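Long-range contacts in MHP1 (Microbacterium liquefaciens, PDB 2JLN), which takes up 5-aryl-substituted hydantoins, such as 5-indolylmethyl and 5-benzyl hydantoin, across the membrane in a sodium-dependent manner: residues A[10-15]-A[395-400]; A[90-95]-A[326-331]; A[20-25]-A[464-469]. All blocks are in the same frame, centred on the assembly; numbering follows the deposited sequence.

Contact 1: residues A[10-15]-A[395-400]; sequences RSLLNP and YRTKGI
Ser11 and Arg396 face each other as a single antiparallel bridge, a non-hydrogen-bonded pair with their CA atoms 5.0 Å apart, framed by a backbone bond on each flank. On one flank Thr397 N gives its hydrogen to Arg10 O over 3.2 Å. On the other Leu12 N reaches Tyr395 O over 2.8 Å, coming from above the plane of that carbonyl rather than within it. The side chains gather at the two flanks. Thr397 turns its CB toward the N-terminal loop, and its OG1 lies 3.8 Å from Arg10 CB, beside the bonded carbonyl. The Arg10 chain bends at chi3 (76°), and a methyl of its own neighbour, Leu12 CD2, sits above one face of the guanidinium, displaced toward the rim. This is a minimal piece of pairing between two loops in an otherwise helical transporter: residues 10-15 precede helix 29-40, while Tyr395 is where the chain leaves the short helix 391-394. At that end Leu12 CB packs on Tyr395 O at 3.6 Å. The Tyr395 ring takes Leu12 O at its edge, near its plane, and sets CD2 against Leu13 CB at 4.1 Å, an apolar touch. Its hydroxyl is committed further along the N-terminal loop, hydrogen-bonded to Asn17 O. Arg396 directs its CB away from 10-15, its NE bonded weakly to His392 O, while Leu13 O is held by Arg332 NH2.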
ATOM      1  N   ARG A  10     -22.664 -18.414  14.698  1.00 72.86           N
ATOM      2  CA  ARG A  10     -21.255 -18.614  15.024  1.00 70.33           C
ATOM      3  C   ARG A  10     -20.522 -17.280  15.262  1.00 69.03           C
ATOM      4  O   ARG A  10     -20.788 -16.301  14.561  1.00 67.91           O
ATOM      5  CB  ARG A  10     -20.607 -19.358  13.858  1.00 71.02           C
ATOM      6  CG  ARG A  10     -19.382 -20.165  14.223  1.00 76.08           C
ATOM      7  CD  ARG A  10     -19.162 -21.325  13.242  1.00 80.16           C
ATOM      8  NE  ARG A  10     -18.616 -20.929  11.940  1.00 80.02           N
ATOM      9  CZ  ARG A  10     -17.330 -20.656  11.709  1.00 82.27           C
ATOM     10  NH1 ARG A  10     -16.435 -20.711  12.704  1.00 74.87           N
ATOM     11  NH2 ARG A  10     -16.938 -20.316  10.477  1.00 79.65           N
ATOM     12  N   SER A  11     -19.605 -17.231  16.235  1.00 62.54           N
ATOM     13  CA  SER A  11     -18.818 -16.010  16.465  1.00 59.80           C
ATOM     14  C   SER A  11     -17.503 -16.022  15.681  1.00 61.68           C
ATOM     15  O   SER A  11     -16.804 -17.048  15.660  1.00 62.21           O
ATOM     16  CB  SER A  11     -18.515 -15.800  17.951  1.00 60.55           C
ATOM     17  OG  SER A  11     -17.791 -14.586  18.162  1.00 60.14           O
ATOM     18  N   LEU A  12     -17.169 -14.883  15.056  1.00 56.09           N
ATOM     19  CA  LEU A  12     -15.958 -14.765  14.228  1.00 52.13           C
ATOM     20  C   LEU A  12     -14.851 -13.931  14.884  1.00 50.93           C
ATOM     21  O   LEU A  12     -13.807 -13.688  14.267  1.00 46.98           O
ATOM     22  CB  LEU A  12     -16.286 -14.188  12.840  1.00 52.52           C
ATOM     23  CG  LEU A  12     -17.197 -14.947  11.863  1.00 53.89           C
ATOM     24  CD1 LEU A  12     -17.397 -14.144  10.605  1.00 47.73           C
ATOM     25  CD2 LEU A  12     -16.689 -16.349  11.520  1.00 54.29           C
ATOM     26  N   LEU A  13     -15.083 -13.497  16.127  1.00 52.31           N
ATOM     27  CA  LEU A  13     -14.131 -12.650  16.860  1.00 46.41           C
ATOM     28  C   LEU A  13     -13.069 -13.494  17.537  1.00 46.02           C
ATOM     29  O   LEU A  13     -13.368 -14.573  18.043  1.00 51.23           O
ATOM     30  CB  LEU A  13     -14.858 -11.792  17.899  1.00 43.28           C
ATOM     31  CG  LEU A  13     -14.043 -10.971  18.892  1.00 40.85           C
ATOM     32  CD1 LEU A  13     -12.760 -10.529  18.319  1.00 44.65           C
ATOM     33  CD2 LEU A  13     -14.817  -9.752  19.276  1.00 46.76           C
ATOM     34  N   ASN A  14     -11.832 -13.009  17.497  1.00 41.73           N
ATOM     35  CA  ASN A  14     -10.724 -13.542  18.277  1.00 41.85           C
ATOM     36  C   ASN A  14      -9.776 -12.373  18.580  1.00 43.20           C
ATOM     37  O   ASN A  14      -9.902 -11.318  17.958  1.00 42.59           O
ATOM     38  CB  ASN A  14     -10.058 -14.750  17.583  1.00 46.64           C
ATOM     39  CG  ASN A  14      -9.083 -14.363  16.453  1.00 45.61           C
ATOM     40  OD1 ASN A  14      -8.649 -13.221  16.353  1.00 46.27           O
ATOM     41  ND2 ASN A  14      -8.715 -15.339  15.627  1.00 41.45           N
ATOM     42  N   PRO A  15      -8.858 -12.525  19.559  1.00 44.31           N
ATOM     43  CA  PRO A  15      -8.132 -11.341  20.049  1.00 43.10           C
ATOM     44  C   PRO A  15      -7.333 -10.587  18.977  1.00 44.35           C
ATOM     45  O   PRO A  15      -7.210  -9.372  19.090  1.00 45.49           O
ATOM     46  CB  PRO A  15      -7.214 -11.912  21.136  1.00 40.28           C
ATOM     47  CG  PRO A  15      -7.168 -13.362  20.857  1.00 42.67           C
ATOM     48  CD  PRO A  15      -8.520 -13.711  20.356  1.00 42.57           C
ATOM     49  N   TYR A 395     -18.939  -9.309  13.208  1.00 47.60           N
ATOM     50  CA  TYR A 395     -18.189 -10.392  13.791  1.00 49.70           C
ATOM     51  C   TYR A 395     -19.056 -11.622  14.023  1.00 57.40           C
ATOM     52  O   TYR A 395     -18.718 -12.503  14.845  1.00 57.86           O
ATOM     53  CB  TYR A 395     -17.522  -9.927  15.071  1.00 49.22           C
ATOM     54  CG  TYR A 395     -16.373  -9.018  14.820  1.00 44.06           C
ATOM     55  CD1 TYR A 395     -16.533  -7.647  14.865  1.00 42.14           C
ATOM     56  CD2 TYR A 395     -15.125  -9.531  14.510  1.00 45.31           C
ATOM     57  CE1 TYR A 395     -15.473  -6.805  14.619  1.00 42.54           C
ATOM     58  CE2 TYR A 395     -14.050  -8.696  14.251  1.00 43.49           C
ATOM     59  CZ  TYR A 395     -14.232  -7.339  14.312  1.00 42.84           C
ATOM     60  OH  TYR A 395     -13.177  -6.510  14.062  1.00 43.33           O
ATOM     61  N   ARG A 396     -20.161 -11.692  13.280  1.00 54.68           N
ATOM     62  CA  ARG A 396     -21.146 -12.741  13.492  1.00 55.60           C
ATOM     63  C   ARG A 396     -21.617 -13.266  12.165  1.00 51.60           C
ATOM     64  O   ARG A 396     -21.992 -12.502  11.306  1.00 56.73           O
ATOM     65  CB  ARG A 396     -22.342 -12.164  14.262  1.00 61.76           C
ATOM     66  CG  ARG A 396     -22.874 -13.054  15.393  1.00 64.07           C
ATOM     67  CD  ARG A 396     -23.612 -12.230  16.435  1.00 58.70           C
ATOM     68  NE  ARG A 396     -22.804 -11.099  16.909  1.00 62.57           N
ATOM     69  CZ  ARG A 396     -21.826 -11.186  17.818  1.00 66.25           C
ATOM     70  NH1 ARG A 396     -21.515 -12.360  18.366  1.00 67.94           N
ATOM     71  NH2 ARG A 396     -21.153 -10.099  18.186  1.00 62.29           N
ATOM     72  N   THR A 397     -21.602 -14.573  12.015  1.00 51.28           N
ATOM     73  CA  THR A 397     -22.138 -15.285  10.856  1.00 52.74           C
ATOM     74  C   THR A 397     -23.582 -14.966  10.349  1.00 57.41           C
ATOM     75  O   THR A 397     -23.848 -14.948   9.139  1.00 52.15           O
ATOM     76  CB  THR A 397     -22.036 -16.775  11.188  1.00 63.14           C
ATOM     77  OG1 THR A 397     -20.780 -17.271  10.713  1.00 61.85           O
ATOM     78  CG2 THR A 397     -23.210 -17.579  10.622  1.00 66.15           C
ATOM     79  N   LYS A 398     -24.524 -14.746  11.264  1.00 62.41           N
ATOM     80  CA  LYS A 398     -25.897 -14.400  10.873  1.00 59.32           C
ATOM     81  C   LYS A 398     -26.338 -13.066  11.465  1.00 57.57           C
ATOM     82  O   LYS A 398     -26.599 -12.975  12.649  1.00 62.99           O
ATOM     83  CB  LYS A 398     -26.859 -15.496  11.309  1.00 62.84           C
ATOM     84  CG  LYS A 398     -26.471 -16.848  10.756  1.00 74.13           C
ATOM     85  CD  LYS A 398     -27.641 -17.810  10.705  1.00 83.72           C
ATOM     86  CE  LYS A 398     -27.388 -18.920   9.690  1.00 86.42           C
ATOM     87  NZ  LYS A 398     -28.388 -20.023   9.867  1.00102.22           N
ATOM     88  N   GLY A 399     -26.415 -12.029  10.643  1.00 54.14           N
ATOM     89  CA  GLY A 399     -26.749 -10.702  11.122  1.00 51.81           C
ATOM     90  C   GLY A 399     -27.132  -9.843   9.942  1.00 52.69           C
ATOM     91  O   GLY A 399     -27.465 -10.374   8.881  1.00 53.73           O
ATOM     92  N   ILE A 400     -27.076  -8.523  10.093  1.00 51.24           N
ATOM     93  CA  ILE A 400     -27.490  -7.647   8.994  1.00 52.15           C
ATOM     94  C   ILE A 400     -26.540  -7.598   7.784  1.00 50.97           C
ATOM     95  O   ILE A 400     -26.814  -6.870   6.842  1.00 54.17           O
ATOM     96  CB  ILE A 400     -27.791  -6.209   9.465  1.00 49.60           C
ATOM     97  CG1 ILE A 400     -26.498  -5.412   9.591  1.00 49.65           C
ATOM     98  CG2 ILE A 400     -28.546  -6.229  10.765  1.00 49.16           C
ATOM     99  CD1 ILE A 400     -26.717  -3.957   9.930  1.00 52.47           C
TER

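Contact 2: residues A[90-95]-A[326-331]; sequences FTVAAR and LCSTFP
Ser328 meets Val92 and Arg95 where the end of a membrane helix approaches a short one. In this transporter of the APC clan, with its LeuT-type fold, helix 314-329 continues transmembrane helix 8 past the sodium ligands Ser312 and Thr313. The contact lies far from that site, at the C-terminal end of the helix, against helix 90-93 in the link between transmembrane helices 2 and 3. Its closer part is built round Ser328. The Arg95 chain runs extended from CG to NE and delivers the guanidinium edge-on to the last turn, where NH2 makes a weak hydrogen bond to Ser328 O, 2.9 Å long but bent to 116° at the hydrogen. The acceptor lies in the guanidinium plane, so the flat group points at the helix end with its edge, and the partial negative charge there would probably suit it. Val92 CG2 lies beside both groups. It sits 3.8 Å above one face of the same guanidinium, toward the rim, and touches Ser328 OG at 3.7 Å; the serine oxygen thus lies among a methyl, an NH2 and, at longer range, Thr91. The looser part is on the Thr91 side. There the CG2 methyl stays 4.1 Å from Ser328 OG and 4.2 Å from Thr329 OG1, and Thr329 is partly exposed. The hydroxyls of these threonines look elsewhere: Thr91 OG1 pairs with Thr325 OG1, and Thr329 OG1 turns back to Thr325 O. The second terminal nitrogen of the arginine also binds a main-chain oxygen, NH1 being hydrogen-bonded to Leu394 O at the end of helix 391-394.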
ATOM      1  N   PHE A  90      -9.128  -4.325   7.163  1.00 48.43           N
ATOM      2  CA  PHE A  90      -9.606  -4.337   5.774  1.00 46.60           C
ATOM      3  C   PHE A  90     -10.539  -5.544   5.511  1.00 47.85           C
ATOM      4  O   PHE A  90     -11.698  -5.390   5.097  1.00 44.86           O
ATOM      5  CB  PHE A  90      -8.419  -4.372   4.806  1.00 44.96           C
ATOM      6  CG  PHE A  90      -8.812  -4.585   3.371  1.00 48.01           C
ATOM      7  CD1 PHE A  90      -8.639  -5.825   2.761  1.00 47.77           C
ATOM      8  CD2 PHE A  90      -9.365  -3.558   2.630  1.00 49.43           C
ATOM      9  CE1 PHE A  90      -9.001  -6.035   1.457  1.00 41.82           C
ATOM     10  CE2 PHE A  90      -9.728  -3.760   1.318  1.00 47.08           C
ATOM     11  CZ  PHE A  90      -9.538  -5.004   0.739  1.00 49.56           C
ATOM     12  N   THR A  91     -10.037  -6.748   5.778  1.00 47.82           N
ATOM     13  CA  THR A  91     -10.786  -7.957   5.481  1.00 45.60           C
ATOM     14  C   THR A  91     -12.152  -7.972   6.157  1.00 49.29           C
ATOM     15  O   THR A  91     -13.150  -8.364   5.545  1.00 49.16           O
ATOM     16  CB  THR A  91     -10.008  -9.203   5.892  1.00 49.06           C
ATOM     17  OG1 THR A  91      -8.707  -9.176   5.287  1.00 54.56           O
ATOM     18  CG2 THR A  91     -10.726 -10.442   5.429  1.00 47.26           C
ATOM     19  N   VAL A  92     -12.189  -7.550   7.424  1.00 52.39           N
ATOM     20  CA  VAL A  92     -13.450  -7.414   8.178  1.00 48.92           C
ATOM     21  C   VAL A  92     -14.417  -6.342   7.632  1.00 47.57           C
ATOM     22  O   VAL A  92     -15.625  -6.589   7.529  1.00 44.34           O
ATOM     23  CB  VAL A  92     -13.187  -7.131   9.672  1.00 46.26           C
ATOM     24  CG1 VAL A  92     -14.405  -6.472  10.315  1.00 45.18           C
ATOM     25  CG2 VAL A  92     -12.832  -8.408  10.382  1.00 44.78           C
ATOM     26  N   ALA A  93     -13.881  -5.163   7.296  1.00 47.95           N
ATOM     27  CA  ALA A  93     -14.687  -4.048   6.776  1.00 43.60           C
ATOM     28  C   ALA A  93     -15.374  -4.343   5.432  1.00 46.57           C
ATOM     29  O   ALA A  93     -16.411  -3.751   5.128  1.00 44.49           O
ATOM     30  CB  ALA A  93     -13.862  -2.778   6.691  1.00 37.10           C
ATOM     31  N   ALA A  94     -14.808  -5.252   4.630  1.00 46.18           N
ATOM     32  CA  ALA A  94     -15.398  -5.584   3.331  1.00 44.55           C
ATOM     33  C   ALA A  94     -16.717  -6.350   3.486  1.00 48.40           C
ATOM     34  O   ALA A  94     -17.554  -6.369   2.582  1.00 49.42           O
ATOM     35  CB  ALA A  94     -14.429  -6.342   2.475  1.00 42.75           C
ATOM     36  N   ARG A  95     -16.907  -6.952   4.655  1.00 47.57           N
ATOM     37  CA  ARG A  95     -18.099  -7.724   4.940  1.00 44.79           C
ATOM     38  C   ARG A  95     -19.328  -6.881   4.756  1.00 46.82           C
ATOM     39  O   ARG A  95     -20.400  -7.385   4.492  1.00 48.97           O
ATOM     40  CB  ARG A  95     -18.038  -8.255   6.357  1.00 42.71           C
ATOM     41  CG  ARG A  95     -17.067  -9.386   6.491  1.00 46.29           C
ATOM     42  CD  ARG A  95     -16.844  -9.794   7.916  1.00 43.99           C
ATOM     43  NE  ARG A  95     -15.721 -10.711   8.006  1.00 44.02           N
ATOM     44  CZ  ARG A  95     -15.242 -11.192   9.139  1.00 44.76           C
ATOM     45  NH1 ARG A  95     -15.801 -10.842  10.286  1.00 51.23           N
ATOM     46  NH2 ARG A  95     -14.218 -12.029   9.132  1.00 44.54           N
ATOM     47  N   LEU A 326      -5.985 -14.040   6.884  1.00 49.04           N
ATOM     48  CA  LEU A 326      -5.977 -15.398   7.433  1.00 51.20           C
ATOM     49  C   LEU A 326      -6.551 -15.486   8.849  1.00 49.36           C
ATOM     50  O   LEU A 326      -7.498 -16.250   9.111  1.00 50.32           O
ATOM     51  CB  LEU A 326      -4.564 -16.017   7.394  1.00 53.40           C
ATOM     52  CG  LEU A 326      -4.022 -16.395   5.995  1.00 54.80           C
ATOM     53  CD1 LEU A 326      -2.632 -17.047   6.080  1.00 51.74           C
ATOM     54  CD2 LEU A 326      -5.000 -17.291   5.240  1.00 46.21           C
ATOM     55  N   CYS A 327      -5.995 -14.713   9.770  1.00 47.85           N
ATOM     56  CA  CYS A 327      -6.383 -14.879  11.168  1.00 51.53           C
ATOM     57  C   CYS A 327      -7.821 -14.387  11.371  1.00 53.05           C
ATOM     58  O   CYS A 327      -8.403 -14.481  12.459  1.00 52.92           O
ATOM     59  CB  CYS A 327      -5.402 -14.163  12.102  1.00 49.87           C
ATOM     60  SG  CYS A 327      -5.594 -12.374  12.164  1.00 50.18           S
ATOM     61  N   SER A 328      -8.413 -13.898  10.295  1.00 51.10           N
ATOM     62  CA  SER A 328      -9.667 -13.198  10.406  1.00 47.17           C
ATOM     63  C   SER A 328     -10.782 -13.878   9.612  1.00 48.30           C
ATOM     64  O   SER A 328     -11.957 -13.615   9.851  1.00 51.40           O
ATOM     65  CB  SER A 328      -9.444 -11.756   9.979  1.00 45.14           C
ATOM     66  OG  SER A 328     -10.625 -11.202   9.505  1.00 48.11           O
ATOM     67  N   THR A 329     -10.409 -14.759   8.683  1.00 50.24           N
ATOM     68  CA  THR A 329     -11.356 -15.627   7.953  1.00 50.85           C
ATOM     69  C   THR A 329     -11.456 -17.025   8.605  1.00 50.65           C
ATOM     70  O   THR A 329     -12.531 -17.633   8.643  1.00 46.17           O
ATOM     71  CB  THR A 329     -10.923 -15.863   6.476  1.00 49.92           C
ATOM     72  OG1 THR A 329     -11.005 -14.648   5.718  1.00 47.02           O
ATOM     73  CG2 THR A 329     -11.799 -16.941   5.838  1.00 45.35           C
ATOM     74  N   PHE A 330     -10.320 -17.540   9.086  1.00 50.11           N
ATOM     75  CA  PHE A 330     -10.291 -18.787   9.861  1.00 52.43           C
ATOM     76  C   PHE A 330      -9.896 -18.514  11.324  1.00 54.62           C
ATOM     77  O   PHE A 330      -8.781 -18.873  11.772  1.00 52.41           O
ATOM     78  CB  PHE A 330      -9.358 -19.798   9.197  1.00 51.69           C
ATOM     79  CG  PHE A 330      -9.586 -19.911   7.747  1.00 47.94           C
ATOM     80  CD1 PHE A 330      -8.669 -19.395   6.852  1.00 48.73           C
ATOM     81  CD2 PHE A 330     -10.765 -20.457   7.277  1.00 44.61           C
ATOM     82  CE1 PHE A 330      -8.906 -19.456   5.493  1.00 50.61           C
ATOM     83  CE2 PHE A 330     -11.011 -20.532   5.928  1.00 48.62           C
ATOM     84  CZ  PHE A 330     -10.078 -20.028   5.020  1.00 48.03           C
ATOM     85  N   PRO A 331     -10.817 -17.871  12.070  1.00 48.95           N
ATOM     86  CA  PRO A 331     -10.368 -17.250  13.309  1.00 50.30           C
ATOM     87  C   PRO A 331     -10.003 -18.262  14.410  1.00 50.82           C
ATOM     88  O   PRO A 331      -9.215 -17.902  15.275  1.00 51.59           O
ATOM     89  CB  PRO A 331     -11.551 -16.344  13.678  1.00 47.16           C
ATOM     90  CG  PRO A 331     -12.701 -16.970  13.004  1.00 44.51           C
ATOM     91  CD  PRO A 331     -12.177 -17.441  11.719  1.00 44.05           C
TER

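Contact 3: residues A[20-25]-A[464-469]; sequences TRYAER and DYLRPI
Arg21 drives its side chain into the C-terminal end of helix 462-466, while Leu466 at that end lies across Tyr22. The contact ties together the two chain ends of this LeuT-type fold, the N-terminal loop before helix 29-40 meeting the tail after the last membrane helix. The Arg21 guanidinium sits among main-chain carbonyls at the end of the weakly bonded helix, much as a side chain capping a helix C terminus would. Its chain is extended from CG to NE and passes Leu466 O, which lies 3.4 Å from its CB. At its tip NH1 donates to Asp464 O over 3.0 Å at 152°, and more weakly to Arg467 O, both placed near the guanidinium edge. Tyr465 O is placed differently: it stands over the centre of one face, 3.0 Å above the plane, and no N-H points at it. Ile469 CD1 comes over the opposite face, 3.8 Å from NH2. The guanidinium is thus sandwiched between a carbonyl and a methyl, and its positive charge would probably be welcome among several main-chain oxygens. Leu466 packs the other half of the contact. Its CB lies over one face of the Tyr22 ring, a CH-pi contact 3.9 Å from the centroid and 23° off the normal, and the two side chains cross at about a right angle. Its CD1 reaches on to the phenol oxygen, which is itself hydrogen-bonded to Arg85 and Glu463. The remaining branch, CD2, comes 3.6 Å from Thr20 O. Arg25, whose NH1 is hydrogen-bonded to Ile84 O, grips that carbonyl side-on: NE at 2.8 Å and NH2 at 3.0 Å both donate to Thr20 O.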
ATOM      1  N   THR A  20      -9.650  -2.237  17.544  1.00 46.18           N
ATOM      2  CA  THR A  20      -8.482  -1.830  18.288  1.00 48.20           C
ATOM      3  C   THR A  20      -8.892  -0.681  19.160  1.00 52.14           C
ATOM      4  O   THR A  20      -9.283   0.379  18.648  1.00 51.12           O
ATOM      5  CB  THR A  20      -7.335  -1.411  17.325  1.00 50.18           C
ATOM      6  OG1 THR A  20      -6.816  -2.589  16.680  1.00 54.22           O
ATOM      7  CG2 THR A  20      -6.205  -0.681  18.061  1.00 46.66           C
ATOM      8  N   ARG A  21      -8.792  -0.903  20.475  1.00 54.70           N
ATOM      9  CA  ARG A  21      -9.272   0.028  21.497  1.00 51.03           C
ATOM     10  C   ARG A  21      -8.554   1.360  21.538  1.00 51.47           C
ATOM     11  O   ARG A  21      -7.338   1.409  21.297  1.00 46.90           O
ATOM     12  CB  ARG A  21      -9.197  -0.621  22.863  1.00 48.84           C
ATOM     13  CG  ARG A  21     -10.058  -1.830  22.948  1.00 54.23           C
ATOM     14  CD  ARG A  21     -10.558  -2.141  24.346  1.00 55.17           C
ATOM     15  NE  ARG A  21     -11.275  -3.405  24.302  1.00 53.53           N
ATOM     16  CZ  ARG A  21     -12.569  -3.520  24.517  1.00 51.95           C
ATOM     17  NH1 ARG A  21     -13.262  -2.453  24.846  1.00 54.44           N
ATOM     18  NH2 ARG A  21     -13.154  -4.700  24.426  1.00 54.60           N
ATOM     19  N   TYR A  22      -9.334   2.418  21.858  1.00 52.95           N
ATOM     20  CA  TYR A  22      -8.859   3.813  21.996  1.00 49.80           C
ATOM     21  C   TYR A  22      -7.584   3.867  22.832  1.00 48.84           C
ATOM     22  O   TYR A  22      -6.580   4.480  22.464  1.00 49.10           O
ATOM     23  CB  TYR A  22      -9.913   4.727  22.652  1.00 44.82           C
ATOM     24  CG  TYR A  22     -11.258   4.824  21.947  1.00 48.08           C
ATOM     25  CD1 TYR A  22     -11.351   5.097  20.592  1.00 46.75           C
ATOM     26  CD2 TYR A  22     -12.430   4.672  22.650  1.00 48.33           C
ATOM     27  CE1 TYR A  22     -12.571   5.198  19.970  1.00 45.83           C
ATOM     28  CE2 TYR A  22     -13.646   4.771  22.040  1.00 49.76           C
ATOM     29  CZ  TYR A  22     -13.720   5.032  20.702  1.00 51.13           C
ATOM     30  OH  TYR A  22     -14.968   5.115  20.117  1.00 52.20           O
ATOM     31  N   ALA A  23      -7.632   3.199  23.968  1.00 48.67           N
ATOM     32  CA  ALA A  23      -6.476   3.148  24.820  1.00 48.03           C
ATOM     33  C   ALA A  23      -5.342   2.367  24.179  1.00 49.85           C
ATOM     34  O   ALA A  23      -4.201   2.592  24.541  1.00 59.25           O
ATOM     35  CB  ALA A  23      -6.830   2.570  26.182  1.00 51.86           C
ATOM     36  N   GLU A  24      -5.624   1.461  23.246  1.00 47.90           N
ATOM     37  CA  GLU A  24      -4.539   0.705  22.608  1.00 52.21           C
ATOM     38  C   GLU A  24      -3.832   1.445  21.414  1.00 52.49           C
ATOM     39  O   GLU A  24      -2.886   0.927  20.808  1.00 50.84           O
ATOM     40  CB  GLU A  24      -5.032  -0.684  22.168  1.00 51.83           C
ATOM     41  CG  GLU A  24      -5.798  -1.464  23.225  1.00 58.95           C
ATOM     42  CD  GLU A  24      -6.576  -2.738  22.683  1.00 76.40           C
ATOM     43  OE1 GLU A  24      -6.753  -3.705  23.494  1.00 81.38           O
ATOM     44  OE2 GLU A  24      -7.026  -2.782  21.485  1.00 65.25           O
ATOM     45  N   ARG A  25      -4.271   2.651  21.069  1.00 48.42           N
ATOM     46  CA  ARG A  25      -3.757   3.280  19.845  1.00 50.82           C
ATOM     47  C   ARG A  25      -2.384   3.957  20.029  1.00 53.06           C
ATOM     48  O   ARG A  25      -2.121   4.526  21.068  1.00 55.39           O
ATOM     49  CB  ARG A  25      -4.801   4.248  19.275  1.00 47.80           C
ATOM     50  CG  ARG A  25      -6.213   3.654  19.198  1.00 46.75           C
ATOM     51  CD  ARG A  25      -6.561   3.182  17.802  1.00 46.11           C
ATOM     52  NE  ARG A  25      -7.920   2.662  17.685  1.00 43.64           N
ATOM     53  CZ  ARG A  25      -8.917   3.295  17.077  1.00 45.00           C
ATOM     54  NH1 ARG A  25      -8.744   4.495  16.530  1.00 40.93           N
ATOM     55  NH2 ARG A  25     -10.104   2.720  17.020  1.00 46.63           N
ATOM     56  N   ASP A 464     -18.881  -0.561  23.329  1.00 58.92           N
ATOM     57  CA  ASP A 464     -18.427  -1.683  24.139  1.00 57.75           C
ATOM     58  C   ASP A 464     -17.133  -2.270  23.591  1.00 53.20           C
ATOM     59  O   ASP A 464     -16.253  -2.626  24.361  1.00 54.10           O
ATOM     60  CB  ASP A 464     -19.477  -2.791  24.166  1.00 62.29           C
ATOM     61  CG  ASP A 464     -20.621  -2.517  25.134  1.00 65.02           C
ATOM     62  OD1 ASP A 464     -20.623  -1.475  25.834  1.00 64.58           O
ATOM     63  OD2 ASP A 464     -21.531  -3.375  25.180  1.00 65.22           O
ATOM     64  N   TYR A 465     -17.029  -2.393  22.267  1.00 52.74           N
ATOM     65  CA  TYR A 465     -15.817  -2.922  21.619  1.00 51.11           C
ATOM     66  C   TYR A 465     -14.556  -2.065  21.779  1.00 53.13           C
ATOM     67  O   TYR A 465     -13.435  -2.584  21.746  1.00 50.41           O
ATOM     68  CB  TYR A 465     -16.062  -3.136  20.130  1.00 48.85           C
ATOM     69  CG  TYR A 465     -16.960  -4.287  19.839  1.00 46.89           C
ATOM     70  CD1 TYR A 465     -18.325  -4.132  19.858  1.00 48.59           C
ATOM     71  CD2 TYR A 465     -16.440  -5.543  19.567  1.00 45.50           C
ATOM     72  CE1 TYR A 465     -19.154  -5.201  19.601  1.00 54.25           C
ATOM     73  CE2 TYR A 465     -17.256  -6.620  19.308  1.00 48.09           C
ATOM     74  CZ  TYR A 465     -18.617  -6.446  19.320  1.00 52.75           C
ATOM     75  OH  TYR A 465     -19.462  -7.501  19.070  1.00 54.33           O
ATOM     76  N   LEU A 466     -14.745  -0.759  21.945  1.00 54.39           N
ATOM     77  CA  LEU A 466     -13.631   0.183  21.996  1.00 53.50           C
ATOM     78  C   LEU A 466     -13.294   0.765  23.371  1.00 56.91           C
ATOM     79  O   LEU A 466     -12.109   0.863  23.722  1.00 60.87           O
ATOM     80  CB  LEU A 466     -13.894   1.330  21.035  1.00 50.07           C
ATOM     81  CG  LEU A 466     -14.126   0.742  19.677  1.00 49.15           C
ATOM     82  CD1 LEU A 466     -14.523   1.846  18.710  1.00 50.19           C
ATOM     83  CD2 LEU A 466     -12.829   0.042  19.300  1.00 47.74           C
ATOM     84  N   ARG A 467     -14.302   1.193  24.132  1.00 55.44           N
ATOM     85  CA  ARG A 467     -14.008   1.951  25.342  1.00 56.83           C
ATOM     86  C   ARG A 467     -13.298   1.040  26.329  1.00 59.48           C
ATOM     87  O   ARG A 467     -13.324  -0.175  26.169  1.00 58.24           O
ATOM     88  CB  ARG A 467     -15.270   2.536  25.953  1.00 57.58           C
ATOM     89  CG  ARG A 467     -15.904   1.584  26.948  1.00 73.67           C
ATOM     90  CD  ARG A 467     -17.267   2.065  27.429  1.00 77.08           C
ATOM     91  NE  ARG A 467     -17.999   0.996  28.102  1.00 73.99           N
ATOM     92  CZ  ARG A 467     -19.302   0.773  27.929  1.00 84.42           C
ATOM     93  NH1 ARG A 467     -20.021   1.532  27.080  1.00 79.13           N
ATOM     94  NH2 ARG A 467     -19.884  -0.226  28.592  1.00 86.70           N
ATOM     95  N   PRO A 468     -12.621   1.631  27.327  1.00 66.46           N
ATOM     96  CA  PRO A 468     -11.906   0.905  28.392  1.00 72.64           C
ATOM     97  C   PRO A 468     -12.774  -0.012  29.281  1.00 75.49           C
ATOM     98  O   PRO A 468     -13.919   0.312  29.650  1.00 68.68           O
ATOM     99  CB  PRO A 468     -11.264   2.034  29.217  1.00 68.68           C
ATOM    100  CG  PRO A 468     -11.949   3.312  28.741  1.00 66.42           C
ATOM    101  CD  PRO A 468     -12.239   3.051  27.311  1.00 66.55           C
ATOM    102  N   ILE A 469     -12.195  -1.170  29.602  1.00 78.35           N
ATOM    103  CA  ILE A 469     -12.877  -2.235  30.340  1.00 88.12           C
ATOM    104  C   ILE A 469     -12.420  -2.267  31.810  1.00 98.02           C
ATOM    105  O   ILE A 469     -11.225  -2.098  32.104  1.00 96.28           O
ATOM    106  CB  ILE A 469     -12.645  -3.629  29.665  1.00 83.34           C
ATOM    107  CG1 ILE A 469     -13.720  -3.908  28.608  1.00 74.01           C
ATOM    108  CG2 ILE A 469     -12.622  -4.755  30.705  1.00 81.61           C
ATOM    109  CD1 ILE A 469     -13.710  -5.340  28.102  1.00 69.88           C
TER

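How the contacts relate
From the N terminus the chain enters contact 1 first, whose loop closes at 395-400 after most of the membrane helices. Residues 20-25 follow and open contact 3, which closes only at the C-terminal tail, so these two cross. Contact 2 starts at 90-95 and closes at 326-331, lying wholly within both larger loops. In space contacts 1 and 2 abut: Asn14 ND2 bonds to Pro331 O, joining the N-terminal loop to the end of helix 314-329. Tyr465 of helix 462-466 packs against Leu13 and Arg396, bringing contact 3 alongside contact 1. Contacts 2 and 3 stay about 9 Å apart at their nearest atoms.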